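PDB 2OUI: NADP-dependent alcohol dehydrogenase from Entamoeba histolytica, which catalyses the NADP-dependent oxidation of alcohols, and the reverse reduction of carbonyl compounds, as a zinc-containing tetrameric dehydrogenase. Local coordinates for residues Ala33-Thr38 with Gly58-Gly63; Ala27-Leu32 with Glu122-Asn127; Ile82-Thr87 with Ala131-Leu136; Ser317-His322 with Asp343-Val348. The protein carries 1 engineered substitution. All coordinates share one frame; numbering follows the deposited sequence. Where two conformers were deposited one is given.

Interaction 1 of 4, residues Ala33-Thr38 with Gly58-Gly63; sequences ALAPCT and GHEAVG. With ZN (zinc ion), chain E; NO3 (nitrate ion), chain F.
C37 and H59 meet at the zinc site of this alcohol dehydrogenase, each giving the metal one ligand atom. SG of C37 sits 2.2 Å from the zinc ion and NE2 of H59 2.1 Å from it; D150 is a further ligand. C37 carries its sulfur anti to the backbone N (chi1 -170°), which brings it to the metal beside the edge of the imidazole. Across the ring ND1 is hydrogen-bonded to S113, which, with the zinc bond at NE2, holds the ring's rotation. E60 runs past A35 to bring OE2 3.2 Å from C37 CB, while OE1 forms a salt bridge with K346 NZ. A water donates to E60 OE2 at 2.7 Å and to A35 O, and accepts from H59 N. Further from the metal the backbones pair antiparallel: A33 N to V62 O at 3.1 Å, V62 N to A33 O at 3.0 Å and A35 N to E60 O at 3.2 Å. L34 CD2 packs on A61 CB at 3.6 Å. Both ligands sit in the loops next to strands 27-34 and 61-68, with M151 of helix 148-161 against C37 and E60, and helix 329-339 covering L34 and P36.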
loop_
_atom_site.group_PDB
_atom_site.type_symbol
_atom_site.label_atom_id
_atom_site.label_comp_id
_atom_site.label_asym_id
_atom_site.label_seq_id
_atom_site.Cartn_x
_atom_site.Cartn_y
_atom_site.Cartn_z
ATOM N N ALA A 33 22.397 -21.618 -21.372
ATOM C CA ALA A 33 22.311 -22.381 -20.131
ATOM C C ALA A 33 20.830 -22.589 -19.834
ATOM O O ALA A 33 20.011 -21.697 -20.082
ATOM C CB ALA A 33 23.029 -21.664 -18.974
ATOM N N LEU A 34 20.490 -23.794 -19.377
ATOM C CA LEU A 34 19.087 -24.169 -19.147
ATOM C C LEU A 34 18.962 -24.852 -17.810
ATOM O O LEU A 34 19.912 -25.492 -17.370
ATOM C CB LEU A 34 18.640 -25.185 -20.226
ATOM C CG LEU A 34 18.548 -24.638 -21.664
ATOM C CD1 LEU A 34 18.289 -25.782 -22.647
ATOM C CD2 LEU A 34 17.468 -23.540 -21.802
ATOM N N ALA A 35 17.791 -24.756 -17.186
ATOM C CA ALA A 35 17.524 -25.532 -15.958
ATOM C C ALA A 35 16.098 -26.092 -16.002
ATOM O O ALA A 35 15.211 -25.450 -16.565
ATOM C CB ALA A 35 17.705 -24.657 -14.724
ATOM N N PRO A 36 15.880 -27.286 -15.423
ATOM C CA PRO A 36 14.536 -27.865 -15.295
ATOM C C PRO A 36 13.847 -27.436 -14.002
ATOM O O PRO A 36 14.518 -27.013 -13.045
ATOM C CB PRO A 36 14.817 -29.351 -15.225
ATOM C CG PRO A 36 16.098 -29.403 -14.410
ATOM C CD PRO A 36 16.905 -28.175 -14.844
ATOM N N CYS A 37 12.517 -27.542 -13.978
ATOM C CA CYS A 37 11.719 -27.051 -12.855
ATOM C C CYS A 37 10.757 -28.123 -12.413
ATOM O O CYS A 37 10.217 -28.837 -13.230
ATOM C CB CYS A 37 10.903 -25.819 -13.283
ATOM S SG CYS A 37 10.117 -25.006 -11.850
ATOM N N THR A 38 10.544 -28.212 -11.105
ATOM C CA THR A 38 9.501 -29.046 -10.515
ATOM C C THR A 38 8.148 -28.795 -11.181
ATOM O O THR A 38 7.363 -29.719 -11.357
ATOM C CB THR A 38 9.401 -28.737 -8.998
ATOM O OG1 THR A 38 10.705 -28.902 -8.411
ATOM C CG2 THR A 38 8.455 -29.697 -8.308
ATOM N N GLY A 58 10.293 -26.563 -20.415
ATOM C CA GLY A 58 11.295 -25.634 -19.899
ATOM C C GLY A 58 10.965 -24.156 -19.968
ATOM O O GLY A 58 10.365 -23.664 -20.942
ATOM N N HIS A 59 11.371 -23.425 -18.934
ATOM C CA HIS A 59 11.111 -21.998 -18.859
ATOM C C HIS A 59 12.201 -21.241 -18.088
ATOM O O HIS A 59 11.954 -20.160 -17.538
ATOM C CB HIS A 59 9.718 -21.711 -18.270
ATOM C CG HIS A 59 9.412 -22.461 -17.001
ATOM N ND1 HIS A 59 8.633 -23.598 -16.980
ATOM C CD2 HIS A 59 9.763 -22.224 -15.711
ATOM C CE1 HIS A 59 8.537 -24.044 -15.736
ATOM N NE2 HIS A 59 9.214 -23.228 -14.948
ATOM N N GLU A 60 13.414 -21.796 -18.073
ATOM C CA GLU A 60 14.537 -21.171 -17.404
ATOM C C GLU A 60 15.729 -21.236 -18.358
ATOM O O GLU A 60 16.236 -22.315 -18.625
ATOM C CB GLU A 60 14.862 -21.947 -16.130
ATOM C CG GLU A 60 13.782 -21.791 -15.061
ATOM C CD GLU A 60 13.895 -22.823 -13.957
ATOM O OE1 GLU A 60 14.535 -22.504 -12.926
ATOM O OE2 GLU A 60 13.388 -23.960 -14.145
ATOM N N ALA A 61 16.139 -20.072 -18.864
ATOM C CA ALA A 61 17.217 -19.999 -19.878
ATOM C C ALA A 61 17.998 -18.707 -19.763
ATOM O O ALA A 61 17.438 -17.661 -19.449
ATOM C CB ALA A 61 16.632 -20.074 -21.284
ATOM N N VAL A 62 19.292 -18.807 -20.055
ATOM C CA VAL A 62 20.134 -17.675 -20.483
ATOM C C VAL A 62 20.408 -18.029 -21.943
ATOM O O VAL A 62 20.659 -19.192 -22.255
ATOM C CB VAL A 62 21.448 -17.619 -19.689
ATOM C CG1 VAL A 62 22.492 -16.714 -20.365
ATOM C CG2 VAL A 62 21.157 -17.156 -18.250
ATOM N N GLY A 63 20.291 -17.060 -22.839
ATOM C CA GLY A 63 20.355 -17.405 -24.249
ATOM C C GLY A 63 21.051 -16.351 -25.061
ATOM O O GLY A 63 21.537 -15.357 -24.527
HETATM ZN ZN ZN E . 9.403 -23.160 -12.889
HETATM N N NO3 F . 10.895 -26.136 -5.935
HETATM O O1 NO3 F . 11.324 -26.609 -7.186
HETATM O O2 NO3 F . 11.641 -25.192 -5.263
HETATM O O3 NO3 F . 9.717 -26.611 -5.348
HETATM O O HOH W 1 12.621 -24.871 -16.615
#

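Interaction 2 of 4, residues Ala27-Leu32 with Glu122-Asn127; sequences ALVRPL and EVFHVN
V29 lies over the ring of F124, with CB 4.0 Å from the ring centroid and only 26° off its normal, a CH-pi contact on the face. Its CG1 touches the ring's far end, 3.5 Å from CZ. F124 can offer this face because its CG stands between the backbone N and the carbonyl carbon (chi1 57°), folding the ring back across the neighbouring strand. The other branch of V29, CG2, meets CG2 of V126 at 3.8 Å. P31 CD comes in more loosely toward F124 CE2.

Beneath these side chains is an antiparallel strand pair of the GroES-like domain, where strand 27-34 has 124-126 as one neighbour and 61-68 as another. V29 and F124 form a hydrogen-bonded pair: V29 N reaches F124 O at 2.9 Å and F124 N reaches V29 O at 2.8 Å. A27 and V126 repeat the pattern, V126 N lying 3.0 Å from A27 O. On the opposite face, L28 CB packs on V123 CG1 at 3.8 Å, while L28 CD2 meets H125 CD2 obliquely.

Toward the polar edge, the H125 ring is held at both nitrogens, NE2 by D26 and ND1 by K116. R30 touches E122 O with its CB alone; its extended chain leads away to Q64 and a salt bridge with D355, and its guanidinium makes a cation-pi contact with Y353.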
loop_
_atom_site.group_PDB
_atom_site.type_symbol
_atom_site.label_atom_id
_atom_site.label_comp_id
_atom_site.label_asym_id
_atom_site.label_seq_id
_atom_site.Cartn_x
_atom_site.Cartn_y
_atom_site.Cartn_z
ATOM N N ALA A 27 11.878 -11.808 -30.737
ATOM C CA ALA A 27 13.259 -12.276 -30.973
ATOM C C ALA A 27 13.290 -13.785 -30.961
ATOM O O ALA A 27 12.491 -14.423 -30.278
ATOM C CB ALA A 27 14.212 -11.724 -29.913
ATOM N N LEU A 28 14.203 -14.360 -31.730
ATOM C CA LEU A 28 14.474 -15.775 -31.649
ATOM C C LEU A 28 15.779 -15.943 -30.889
ATOM O O LEU A 28 16.733 -15.200 -31.131
ATOM C CB LEU A 28 14.596 -16.392 -33.041
ATOM C CG LEU A 28 13.355 -16.292 -33.948
ATOM C CD1 LEU A 28 13.595 -17.091 -35.206
ATOM C CD2 LEU A 28 12.079 -16.811 -33.225
ATOM N N VAL A 29 15.819 -16.930 -29.990
ATOM C CA VAL A 29 16.921 -17.078 -29.040
ATOM C C VAL A 29 17.404 -18.535 -29.025
ATOM O O VAL A 29 16.584 -19.463 -29.051
ATOM C CB VAL A 29 16.443 -16.644 -27.594
ATOM C CG1 VAL A 29 17.562 -16.803 -26.547
ATOM C CG2 VAL A 29 15.938 -15.219 -27.593
ATOM N N ARG A 30 18.725 -18.742 -29.000
ATOM C CA ARG A 30 19.284 -20.089 -28.796
ATOM C C ARG A 30 19.778 -20.212 -27.355
ATOM O O ARG A 30 20.310 -19.236 -26.797
ATOM C CB ARG A 30 20.412 -20.368 -29.809
ATOM C CG ARG A 30 21.676 -19.554 -29.609
ATOM C CD ARG A 30 22.699 -19.902 -30.743
ATOM N NE ARG A 30 23.971 -19.194 -30.618
ATOM C CZ ARG A 30 24.966 -19.277 -31.499
ATOM N NH1 ARG A 30 24.832 -20.025 -32.586
ATOM N NH2 ARG A 30 26.105 -18.610 -31.294
ATOM N N PRO A 31 19.551 -21.382 -26.702
ATOM C CA PRO A 31 19.952 -21.492 -25.283
ATOM C C PRO A 31 21.455 -21.646 -25.056
ATOM O O PRO A 31 22.116 -22.393 -25.801
ATOM C CB PRO A 31 19.259 -22.786 -24.830
ATOM C CG PRO A 31 19.206 -23.647 -26.076
ATOM C CD PRO A 31 18.904 -22.622 -27.190
ATOM N N LEU A 32 21.964 -20.968 -24.021
ATOM C CA LEU A 32 23.353 -21.089 -23.551
ATOM C C LEU A 32 23.421 -21.792 -22.202
ATOM O O LEU A 32 24.386 -22.454 -21.908
ATOM C CB LEU A 32 23.993 -19.715 -23.389
ATOM C CG LEU A 32 24.192 -18.843 -24.632
ATOM C CD1 LEU A 32 24.768 -17.520 -24.179
ATOM C CD2 LEU A 32 25.110 -19.542 -25.625
ATOM N N GLU A 122 16.432 -25.996 -29.752
ATOM C CA GLU A 122 17.574 -25.336 -30.375
ATOM C C GLU A 122 17.403 -23.835 -30.568
ATOM O O GLU A 122 18.399 -23.092 -30.577
ATOM C CB GLU A 122 17.856 -25.994 -31.724
ATOM C CG GLU A 122 18.212 -27.477 -31.615
ATOM C CD GLU A 122 18.546 -28.045 -32.963
ATOM O OE1 GLU A 122 17.659 -28.660 -33.589
ATOM O OE2 GLU A 122 19.690 -27.830 -33.397
ATOM N N VAL A 123 16.162 -23.399 -30.787
ATOM C CA VAL A 123 15.809 -21.988 -30.897
ATOM C C VAL A 123 14.442 -21.877 -30.246
ATOM O O VAL A 123 13.611 -22.768 -30.401
ATOM C CB VAL A 123 15.687 -21.543 -32.397
ATOM C CG1 VAL A 123 15.187 -20.103 -32.515
ATOM C CG2 VAL A 123 17.008 -21.695 -33.141
ATOM N N PHE A 124 14.211 -20.800 -29.509
ATOM C CA PHE A 124 12.865 -20.528 -29.008
ATOM C C PHE A 124 12.464 -19.077 -29.248
ATOM O O PHE A 124 13.296 -18.251 -29.653
ATOM C CB PHE A 124 12.715 -20.945 -27.537
ATOM C CG PHE A 124 13.695 -20.289 -26.613
ATOM C CD1 PHE A 124 13.426 -19.032 -26.067
ATOM C CD2 PHE A 124 14.885 -20.931 -26.276
ATOM C CE1 PHE A 124 14.340 -18.417 -25.205
ATOM C CE2 PHE A 124 15.800 -20.329 -25.415
ATOM C CZ PHE A 124 15.522 -19.080 -24.873
ATOM N N HIS A 125 11.186 -18.780 -29.000
ATOM C CA HIS A 125 10.592 -17.537 -29.403
ATOM C C HIS A 125 10.262 -16.715 -28.156
ATOM O O HIS A 125 9.672 -17.230 -27.189
ATOM C CB HIS A 125 9.324 -17.818 -30.212
ATOM C CG HIS A 125 8.551 -16.590 -30.598
ATOM N ND1 HIS A 125 7.706 -15.934 -29.721
ATOM C CD2 HIS A 125 8.462 -15.928 -31.773
ATOM C CE1 HIS A 125 7.154 -14.902 -30.336
ATOM N NE2 HIS A 125 7.596 -14.878 -31.586
ATOM N N VAL A 126 10.593 -15.428 -28.204
ATOM C CA VAL A 126 10.253 -14.507 -27.126
ATOM C C VAL A 126 9.364 -13.380 -27.669
ATOM O O VAL A 126 9.764 -12.653 -28.591
ATOM C CB VAL A 126 11.518 -13.885 -26.480
ATOM C CG1 VAL A 126 11.132 -12.941 -25.317
ATOM C CG2 VAL A 126 12.473 -14.981 -26.024
ATOM N N ASN A 127 8.159 -13.227 -27.110
ATOM C CA ASN A 127 7.267 -12.113 -27.504
ATOM C C ASN A 127 7.711 -10.805 -26.852
ATOM O O ASN A 127 8.246 -10.832 -25.754
ATOM C CB ASN A 127 5.829 -12.400 -27.049
ATOM C CG ASN A 127 5.747 -12.652 -25.564
ATOM O OD1 ASN A 127 6.298 -13.637 -25.050
ATOM N ND2 ASN A 127 5.074 -11.754 -24.854
#

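Interaction 3 of 4, residues Ile82-Thr87 with Ala131-Leu136; sequences IVPAIT and ANLALL
I82 and V83 meet A134, L133 and L136 at the firmer end of this contact. I82 N gives A134 O a hydrogen bond 2.8 Å long, 160° at the hydrogen, nearly along the C=O axis. The tight packing is in the side chains beside it. V83 and L133 lie side by side and point the same way; L133 CD2 rests between the two methyls of V83, 3.9 Å from CG2. The I82 side chain crosses that of L136 at about a right angle, CG1 to CD1 at 4.0 Å. CB of I82 and CB of A134 lie side by side on one face, 4.4 Å apart, and M302 of helix 298-310 packs on both residues.

Even within this pair the return bond, A134 N to I82 O, is weak at 3.5 Å; beyond it the contact loosens, and L135 turns away toward solvent. Past P84 the chains separate, then come together again where N132 ND2 lies 3.8 Å from T87 CB. No bond joins these two: the N132 amide is gripped by W90 at OD1 and by P88 O and N127 O at ND2, while T87 OG1 bonds to N127 OD1.

This is a short antiparallel bridge between strands 80-83 and 134-135 of the GroES-like domain. P84 has no N-H to give N132 O, so that bond of the next pair cannot form, and the buried oxygen has no hydrogen-bond partner.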
loop_
_atom_site.group_PDB
_atom_site.type_symbol
_atom_site.label_atom_id
_atom_site.label_comp_id
_atom_site.label_asym_id
_atom_site.label_seq_id
_atom_site.Cartn_x
_atom_site.Cartn_y
_atom_site.Cartn_z
ATOM N N ILE A 82 19.256 -12.797 -20.336
ATOM C CA ILE A 82 18.595 -13.546 -19.292
ATOM C C ILE A 82 17.123 -13.606 -19.712
ATOM O O ILE A 82 16.470 -12.567 -19.916
ATOM C CB ILE A 82 18.717 -12.816 -17.926
ATOM C CG1 ILE A 82 20.181 -12.711 -17.492
ATOM C CG2 ILE A 82 17.991 -13.568 -16.856
ATOM C CD1 ILE A 82 20.410 -11.665 -16.374
ATOM N N VAL A 83 16.598 -14.811 -19.839
ATOM C CA VAL A 83 15.211 -14.964 -20.261
ATOM C C VAL A 83 14.327 -15.220 -19.030
ATOM O O VAL A 83 14.519 -16.231 -18.335
ATOM C CB VAL A 83 15.052 -16.143 -21.247
ATOM C CG1 VAL A 83 13.622 -16.167 -21.824
ATOM C CG2 VAL A 83 16.098 -16.050 -22.398
ATOM N N PRO A 84 13.361 -14.318 -18.750
ATOM C CA PRO A 84 12.495 -14.576 -17.582
ATOM C C PRO A 84 11.504 -15.694 -17.911
ATOM O O PRO A 84 11.121 -15.833 -19.067
ATOM C CB PRO A 84 11.764 -13.241 -17.369
ATOM C CG PRO A 84 11.734 -12.593 -18.774
ATOM C CD PRO A 84 13.015 -13.075 -19.464
ATOM N N ALA A 85 11.104 -16.506 -16.919
ATOM C CA ALA A 85 10.110 -17.558 -17.178
ATOM C C ALA A 85 8.796 -16.925 -17.645
ATOM O O ALA A 85 8.064 -17.517 -18.438
ATOM C CB ALA A 85 9.850 -18.411 -15.917
ATOM N N ILE A 86 8.511 -15.724 -17.115
ATOM C CA ILE A 86 7.268 -14.987 -17.398
ATOM C C ILE A 86 7.601 -13.865 -18.359
ATOM O O ILE A 86 8.495 -13.040 -18.100
ATOM C CB ILE A 86 6.565 -14.455 -16.101
ATOM C CG1 ILE A 86 5.699 -15.566 -15.439
ATOM C CG2 ILE A 86 5.628 -13.279 -16.406
ATOM C CD1 ILE A 86 6.408 -16.900 -15.163
ATOM N N THR A 87 6.921 -13.886 -19.499
ATOM C CA THR A 87 7.175 -12.935 -20.591
ATOM C C THR A 87 5.819 -12.304 -20.949
ATOM O O THR A 87 5.138 -12.744 -21.884
ATOM C CB THR A 87 7.769 -13.641 -21.858
ATOM O OG1 THR A 87 6.916 -14.730 -22.216
ATOM C CG2 THR A 87 9.182 -14.168 -21.617
ATOM N N ALA A 131 10.955 -5.628 -24.240
ATOM C CA ALA A 131 10.370 -5.487 -22.917
ATOM C C ALA A 131 10.733 -6.698 -22.047
ATOM O O ALA A 131 10.844 -6.580 -20.835
ATOM C CB ALA A 131 8.865 -5.382 -23.037
ATOM N N ASN A 132 10.926 -7.859 -22.672
ATOM C CA ASN A 132 11.040 -9.109 -21.948
ATOM C C ASN A 132 12.427 -9.746 -21.806
ATOM O O ASN A 132 12.548 -10.743 -21.115
ATOM C CB ASN A 132 10.054 -10.133 -22.525
ATOM C CG ASN A 132 8.639 -9.816 -22.133
ATOM O OD1 ASN A 132 8.409 -9.365 -21.017
ATOM N ND2 ASN A 132 7.691 -10.008 -23.050
ATOM N N LEU A 133 13.457 -9.186 -22.445
ATOM C CA LEU A 133 14.812 -9.749 -22.322
ATOM C C LEU A 133 15.808 -8.748 -21.698
ATOM O O LEU A 133 15.898 -7.600 -22.144
ATOM C CB LEU A 133 15.322 -10.181 -23.703
ATOM C CG LEU A 133 14.552 -11.371 -24.310
ATOM C CD1 LEU A 133 15.033 -11.645 -25.724
ATOM C CD2 LEU A 133 14.645 -12.619 -23.432
ATOM N N ALA A 134 16.526 -9.196 -20.664
ATOM C CA ALA A 134 17.554 -8.380 -20.015
ATOM C C ALA A 134 18.880 -8.806 -20.593
ATOM O O ALA A 134 19.120 -10.001 -20.781
ATOM C CB ALA A 134 17.551 -8.621 -18.495
ATOM N N LEU A 135 19.754 -7.852 -20.874
ATOM C CA LEU A 135 21.126 -8.230 -21.237
ATOM C C LEU A 135 21.848 -8.926 -20.072
ATOM O O LEU A 135 21.698 -8.512 -18.925
ATOM C CB LEU A 135 21.921 -6.999 -21.719
ATOM C CG LEU A 135 21.474 -6.349 -23.047
ATOM C CD1 LEU A 135 22.335 -5.118 -23.334
ATOM C CD2 LEU A 135 21.488 -7.330 -24.239
ATOM N N LEU A 136 22.617 -9.984 -20.364
ATOM C CA LEU A 136 23.412 -10.688 -19.353
ATOM C C LEU A 136 24.597 -9.815 -18.919
ATOM O O LEU A 136 25.452 -9.513 -19.743
ATOM C CB LEU A 136 23.929 -12.022 -19.907
ATOM C CG LEU A 136 24.832 -12.887 -19.000
ATOM C CD1 LEU A 136 24.117 -13.378 -17.735
ATOM C CD2 LEU A 136 25.433 -14.062 -19.786
#

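Interaction 4 of 4, residues Ser317-His322 with Asp343-Val348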
loop_
_atom_site.group_PDB
_atom_site.type_symbol
_atom_site.label_atom_id
_atom_site.label_comp_id
_atom_site.label_asym_id
_atom_site.label_seq_id
_atom_site.Cartn_x
_atom_site.Cartn_y
_atom_site.Cartn_z
ATOM N N SER A 317 24.892 -19.488 -6.865
ATOM C CA SER A 317 25.654 -20.699 -7.185
ATOM C C SER A 317 25.382 -21.839 -6.206
ATOM O O SER A 317 25.485 -23.006 -6.587
ATOM C CB SER A 317 27.157 -20.416 -7.271
ATOM O OG SER A 317 27.705 -20.194 -5.976
ATOM N N LYS A 318 25.034 -21.511 -4.956
ATOM C CA LYS A 318 24.735 -22.528 -3.929
ATOM C C LYS A 318 23.541 -23.406 -4.303
ATOM O O LYS A 318 23.341 -24.453 -3.703
ATOM C CB LYS A 318 24.416 -21.877 -2.582
ATOM C CG LYS A 318 25.562 -21.142 -1.914
ATOM C CD LYS A 318 24.982 -20.499 -0.626
ATOM C CE LYS A 318 25.535 -19.118 -0.330
ATOM N NZ LYS A 318 26.937 -19.243 0.151
ATOM N N LEU A 319 22.723 -22.949 -5.254
ATOM C CA LEU A 319 21.561 -23.707 -5.708
ATOM C C LEU A 319 21.936 -24.827 -6.663
ATOM O O LEU A 319 21.164 -25.751 -6.865
ATOM C CB LEU A 319 20.566 -22.792 -6.438
ATOM C CG LEU A 319 19.912 -21.672 -5.628
ATOM C CD1 LEU A 319 19.023 -20.788 -6.524
ATOM C CD2 LEU A 319 19.099 -22.269 -4.490
ATOM N N ILE A 320 23.103 -24.716 -7.280
ATOM C CA ILE A 320 23.474 -25.621 -8.377
ATOM C C ILE A 320 24.165 -26.863 -7.828
ATOM O O ILE A 320 25.294 -26.800 -7.306
ATOM C CB ILE A 320 24.397 -24.916 -9.380
ATOM C CG1 ILE A 320 23.713 -23.675 -9.976
ATOM C CG2 ILE A 320 24.835 -25.893 -10.508
ATOM C CD1 ILE A 320 24.667 -22.781 -10.769
ATOM N N THR A 321 23.514 -28.007 -7.980
ATOM C CA THR A 321 24.073 -29.257 -7.454
ATOM C C THR A 321 24.563 -30.218 -8.535
ATOM O O THR A 321 25.352 -31.105 -8.258
ATOM C CB THR A 321 23.050 -30.001 -6.598
ATOM O OG1 THR A 321 21.812 -30.107 -7.324
ATOM C CG2 THR A 321 22.815 -29.236 -5.283
ATOM N N HIS A 322 24.059 -30.054 -9.749
ATOM C CA HIS A 322 24.335 -30.978 -10.846
ATOM C C HIS A 322 24.585 -30.144 -12.089
ATOM O O HIS A 322 23.804 -29.242 -12.395
ATOM C CB HIS A 322 23.123 -31.865 -11.108
ATOM C CG HIS A 322 22.829 -32.844 -10.017
ATOM N ND1 HIS A 322 22.211 -32.480 -8.838
ATOM C CD2 HIS A 322 23.040 -34.177 -9.938
ATOM C CE1 HIS A 322 22.071 -33.549 -8.073
ATOM N NE2 HIS A 322 22.572 -34.590 -8.714
ATOM N N ASP A 343 20.854 -35.502 -3.001
ATOM C CA ASP A 343 21.879 -34.654 -3.578
ATOM C C ASP A 343 21.356 -33.360 -4.238
ATOM O O ASP A 343 22.121 -32.417 -4.454
ATOM C CB ASP A 343 22.515 -35.523 -4.690
ATOM C CG ASP A 343 23.972 -35.188 -4.967
ATOM O OD1 ASP A 343 24.336 -33.987 -5.029
ATOM O OD2 ASP A 343 24.759 -36.145 -5.154
ATOM N N LEU A 344 20.059 -33.325 -4.546
ATOM C CA LEU A 344 19.512 -32.369 -5.508
ATOM C C LEU A 344 19.005 -31.074 -4.890
ATOM O O LEU A 344 18.309 -31.090 -3.880
ATOM C CB LEU A 344 18.368 -33.019 -6.310
ATOM C CG LEU A 344 17.580 -32.119 -7.290
ATOM C CD1 LEU A 344 18.390 -31.926 -8.539
ATOM C CD2 LEU A 344 16.233 -32.708 -7.648
ATOM N N ILE A 345 19.381 -29.960 -5.521
ATOM C CA ILE A 345 18.645 -28.699 -5.404
ATOM C C ILE A 345 18.256 -28.315 -6.842
ATOM O O ILE A 345 17.106 -28.462 -7.233
ATOM C CB ILE A 345 19.459 -27.576 -4.684
ATOM C CG1 ILE A 345 19.828 -28.033 -3.257
ATOM C CG2 ILE A 345 18.658 -26.248 -4.690
ATOM C CD1 ILE A 345 20.749 -27.081 -2.497
ATOM N N LYS A 346 19.229 -27.911 -7.660
ATOM C CA LYS A 346 18.904 -27.476 -9.018
ATOM C C LYS A 346 20.005 -27.911 -9.998
ATOM O O LYS A 346 21.172 -27.660 -9.747
ATOM C CB LYS A 346 18.749 -25.950 -8.993
ATOM C CG LYS A 346 18.056 -25.347 -10.159
ATOM C CD LYS A 346 16.560 -25.548 -10.119
ATOM C CE LYS A 346 15.983 -24.799 -11.303
ATOM N NZ LYS A 346 14.502 -24.920 -11.396
ATOM N N PRO A 347 19.642 -28.623 -11.082
ATOM C CA PRO A 347 20.608 -28.899 -12.143
ATOM C C PRO A 347 20.657 -27.763 -13.160
ATOM O O PRO A 347 19.692 -26.998 -13.317
ATOM C CB PRO A 347 20.051 -30.155 -12.821
ATOM C CG PRO A 347 18.734 -30.481 -12.112
ATOM C CD PRO A 347 18.330 -29.229 -11.379
ATOM N N VAL A 348 21.796 -27.636 -13.821
ATOM C CA VAL A 348 21.928 -26.709 -14.937
ATOM C C VAL A 348 22.616 -27.402 -16.094
ATOM O O VAL A 348 23.466 -28.273 -15.908
ATOM C CB VAL A 348 22.698 -25.402 -14.605
ATOM C CG1 VAL A 348 21.865 -24.499 -13.752
ATOM C CG2 VAL A 348 24.047 -25.686 -13.959
HETATM O O HOH W 2 26.420 -31.541 -5.300
#
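T321 bonds the residue just before the second strand: its OG1 accepts from I345 N at 3.0 Å, with 177° at the hydrogen. The contact joins the two parallel strands of a beta-alpha-beta unit made of strand 320-325, helix 329-339 and strand 346-350. T321 N bonds to K346 O at 3.0 Å and V348 N to H322 O at 2.9 Å. The register slips by one residue between I320-K346 and H322-P347, a beta bulge, and H322 N ends up buried with no partner.

OG1 of T321 stands between the backbone N and the carbonyl carbon (chi1 50°), which turns it toward I345 N. The same oxygen also hydrogen-bonds ND1 of H322, in the plane of the imidazole at 2.8 Å. L344 CA lies at the edge of that ring, and D343 OD1 comes within 3.8 Å of H322 CE1, with the carboxylate plane turned 55° from the ring. H322 CB packs on P347 CB at 3.9 Å.

Further out, L336 of the connecting helix touches H322, and A333 and M337 cover P347. The L319 and I345 side chains cross at about a right angle, CD2 of L319 to CG2 of I345 at 4.0 Å, with L180 of helix 177-188 packed on both. The K346 chain bends at chi2 and carries NZ off to P36 O, where it is hydrogen-bonded.

Overall arrangement
Interaction 1 is the one that holds the metal, and the other three lie in the same mixed sheet, whose strands border the zinc site. Interaction 2 continues along strand 27-34, with L32 N 2.8 Å from V62 O; interaction 3 is reached through A61 O, which lies 3.0 Å from V83 N. Interactions 2 and 3 also touch directly, F124 CZ meeting V83 CG2 at 4.0 Å. Interaction 4 enters from strand 346-350: K346 NZ is 2.9 Å from E60 OE1, a salt bridge. The side chain of K346 comes to about 6 Å and that of P84 to about 11 Å from the zinc ion (nearest atoms). Interactions 2 and 4, with centres about 24 Å apart, do not touch.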